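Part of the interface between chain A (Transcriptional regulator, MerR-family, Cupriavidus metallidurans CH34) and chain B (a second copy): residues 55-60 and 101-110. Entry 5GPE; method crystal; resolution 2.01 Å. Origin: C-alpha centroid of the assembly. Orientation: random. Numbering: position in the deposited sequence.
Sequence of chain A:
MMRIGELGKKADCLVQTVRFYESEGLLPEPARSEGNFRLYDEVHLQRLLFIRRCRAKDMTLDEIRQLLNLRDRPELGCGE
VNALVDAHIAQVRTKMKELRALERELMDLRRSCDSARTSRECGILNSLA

Chain A 55-60: RAKDMT
Chain B (101-110) ALERELMDLR

Chain B contributes a continuous helix, residues 101-110, running through both ends of the stretch. Its phi/psi values stay near -60/-40, and i to i-4 hydrogen bonds run from Glu105(B) N to Ala101(B) O, at 3.0 Å, through Arg110(B) N to Leu106(B) O, at 2.9 Å. Chain A contributes the end of a helix and the turn that follows. Asp58(A) N donates to Arg55(A) O at 3.1 Å; Lys57(A) lies at -97/25, Asp58(A) takes a left-handed 72/14, and Met59(A) (-75/138) and Thr60(A) (-79/166) are extended. Thr60(A), chi1 p, then caps the next helix. The register is set by Lys57(A) CA and Leu102(B) CA, 6.8 Å apart, and the two stretches together bury 354 Å².

The polar contact is a salt bridge, also a hydrogen bond, from Lys57(A) NZ to Glu105(B) OE2 at 2.8 Å. The CA-to-CB bond of Lys57(A) points sideways, but its m, t, t, m chain (-68°, 170°, -164°, -62°) brings the end nearer to the helix. Glu105(B) points toward chain A, with chi1 between wells at -144°, chi2 t and chi3 -34°. The same ammonium donates to a water at 2.7 Å from NZ to the water O, and that water donates to Glu105(B) O at 2.8 Å, so lysine reaches both the carboxylate and the backbone of one residue. Lysine suits this place through its length as well as its charge: the chain B helix covers 102 Å² of it, the largest area for any residue of the two stretches.

The van der Waals contacts come from leucines one helical turn or so apart. Leu102(B) and Leu109(B) both point toward chain A in the t, p rotamer, whereas Leu106(B), m, t, starts sideways and its end comes nearer. Leu102(B) CD2 packs at 3.4 Å from Asp58(A) CB, while Leu102(B) CD1 lies 3.7 Å from Lys57(A) O. Leu106(B) CD2 is 3.8 Å from that same Lys57(A) O and 4.2 Å from Lys57(A) CB. Farther along, Leu109(B) CD2 meets the aliphatic part of the lysine, 4.0 Å from Lys57(A) CD, and makes an apolar contact at 4.5 Å with Met59(A) CE. Met59(A), m, t, t, is buried, and its extended chain carries the methyl to this edge of the contact. Asp58(A), chi1 t, offers its methylene to the leucine, while its OD2 is hydrogen-bonded elsewhere in the structure.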

# COMPACT_ATOMS: atom_id res chain seq x y z
N ARG A 55 15.44 -0.40 2.84
CA ARG A 55 14.03 -0.67 3.11
C ARG A 55 13.43 0.36 4.05
O ARG A 55 12.28 0.73 3.88
CB ARG A 55 13.82 -2.08 3.65
CG ARG A 55 14.20 -3.12 2.63
CD ARG A 55 13.68 -4.48 3.00
NE ARG A 55 12.30 -4.67 2.57
CZ ARG A 55 11.52 -5.67 2.94
NH1 ARG A 55 11.97 -6.61 3.77
NH2 ARG A 55 10.27 -5.74 2.48
N ALA A 56 14.22 0.86 4.99
CA ALA A 56 13.79 1.96 5.88
C ALA A 56 13.61 3.30 5.17
O ALA A 56 12.97 4.19 5.69
CB ALA A 56 14.76 2.13 7.02
N LYS A 57 14.21 3.45 3.99
CA LYS A 57 13.96 4.61 3.12
C LYS A 57 12.93 4.29 2.02
O LYS A 57 12.94 4.92 0.96
CB LYS A 57 15.28 5.13 2.53
CG LYS A 57 16.16 5.74 3.62
CD LYS A 57 17.56 6.04 3.15
CE LYS A 57 18.52 6.28 4.31
NZ LYS A 57 18.14 7.47 5.13
N ASP A 58 12.06 3.32 2.28
CA ASP A 58 10.89 3.01 1.42
C ASP A 58 11.26 2.35 0.08
O ASP A 58 10.45 2.27 -0.82
CB ASP A 58 10.07 4.30 1.17
CG ASP A 58 8.68 4.03 0.61
OD1 ASP A 58 7.96 3.22 1.21
OD2 ASP A 58 8.31 4.65 -0.43
N MET A 59 12.49 1.87 -0.05
CA MET A 59 12.89 1.24 -1.31
C MET A 59 12.30 -0.15 -1.48
O MET A 59 12.29 -0.96 -0.57
CB MET A 59 14.40 1.19 -1.45
CG MET A 59 14.94 2.56 -1.77
SD MET A 59 16.71 2.72 -1.77
CE MET A 59 16.78 4.39 -2.42
N THR A 60 11.85 -0.43 -2.69
CA THR A 60 11.33 -1.76 -3.04
C THR A 60 12.48 -2.71 -3.29
O THR A 60 13.63 -2.28 -3.48
CB THR A 60 10.49 -1.72 -4.32
OG1 THR A 60 11.35 -1.53 -5.45
CG2 THR A 60 9.40 -0.61 -4.27
N ALA B 101 8.02 13.20 6.15
CA ALA B 101 9.31 12.88 6.77
C ALA B 101 10.17 12.03 5.82
O ALA B 101 11.36 12.25 5.72
CB ALA B 101 9.13 12.18 8.11
N LEU B 102 9.54 11.09 5.11
CA LEU B 102 10.25 10.27 4.13
C LEU B 102 10.81 11.13 2.99
O LEU B 102 11.97 10.98 2.61
CB LEU B 102 9.36 9.16 3.58
CG LEU B 102 9.91 8.34 2.41
CD1 LEU B 102 11.16 7.57 2.85
CD2 LEU B 102 8.84 7.39 1.89
N GLU B 103 9.98 12.04 2.48
CA GLU B 103 10.42 12.98 1.44
C GLU B 103 11.68 13.76 1.87
O GLU B 103 12.65 13.82 1.12
CB GLU B 103 9.32 13.98 1.08
CG GLU B 103 9.68 14.84 -0.13
CD GLU B 103 9.27 16.32 -0.01
OE1 GLU B 103 9.20 16.79 1.13
OE2 GLU B 103 9.08 17.06 -1.02
N ARG B 104 11.64 14.32 3.08
CA ARG B 104 12.78 15.08 3.60
C ARG B 104 14.03 14.21 3.78
O ARG B 104 15.16 14.64 3.51
CB ARG B 104 12.41 15.78 4.91
CG ARG B 104 11.34 16.86 4.73
CD ARG B 104 11.09 17.67 5.99
NE ARG B 104 12.30 18.38 6.40
CZ ARG B 104 12.64 18.71 7.65
NH1 ARG B 104 13.79 19.33 7.86
NH2 ARG B 104 11.85 18.43 8.68
N GLU B 105 13.83 12.97 4.20
CA GLU B 105 14.91 11.98 4.33
C GLU B 105 15.57 11.67 2.96
O GLU B 105 16.79 11.62 2.83
CB GLU B 105 14.36 10.68 4.93
CG GLU B 105 15.31 9.97 5.84
CD GLU B 105 14.82 8.59 6.27
OE1 GLU B 105 13.60 8.40 6.44
OE2 GLU B 105 15.69 7.71 6.45
N LEU B 106 14.74 11.45 1.96
CA LEU B 106 15.21 11.15 0.61
C LEU B 106 15.91 12.36 -0.03
O LEU B 106 16.89 12.19 -0.74
CB LEU B 106 14.06 10.66 -0.28
CG LEU B 106 13.48 9.30 0.08
CD1 LEU B 106 12.20 9.03 -0.71
CD2 LEU B 106 14.47 8.17 -0.18
N MET B 107 15.41 13.56 0.24
CA MET B 107 16.08 14.79 -0.23
C MET B 107 17.50 14.92 0.35
O MET B 107 18.44 15.28 -0.34
CB MET B 107 15.25 16.03 0.13
CG MET B 107 13.97 16.15 -0.71
SD MET B 107 12.83 17.41 -0.09
CE MET B 107 13.75 18.89 -0.54
N ASP B 108 17.63 14.60 1.63
CA ASP B 108 18.95 14.59 2.28
C ASP B 108 19.88 13.55 1.62
O ASP B 108 21.05 13.82 1.34
CB ASP B 108 18.80 14.32 3.78
CG ASP B 108 20.08 14.61 4.55
OD1 ASP B 108 20.39 15.80 4.77
OD2 ASP B 108 20.77 13.65 4.92
N LEU B 109 19.34 12.36 1.36
CA LEU B 109 20.09 11.30 0.68
C LEU B 109 20.59 11.80 -0.68
O LEU B 109 21.77 11.68 -0.99
CB LEU B 109 19.23 10.04 0.53
CG LEU B 109 19.94 8.78 0.00
CD1 LEU B 109 21.05 8.32 0.95
CD2 LEU B 109 18.93 7.66 -0.23
N ARG B 110 19.68 12.38 -1.47
CA ARG B 110 20.04 12.88 -2.80
C ARG B 110 21.16 13.93 -2.77
O ARG B 110 22.02 13.95 -3.66
CB ARG B 110 18.80 13.47 -3.49
CG ARG B 110 19.03 14.05 -4.88
CD ARG B 110 19.54 13.03 -5.88
NE ARG B 110 19.88 13.64 -7.16
CZ ARG B 110 21.02 14.25 -7.45
NH1 ARG B 110 22.01 14.37 -6.56
NH2 ARG B 110 21.20 14.75 -8.66
O HOH W 1 18.61 9.90 4.15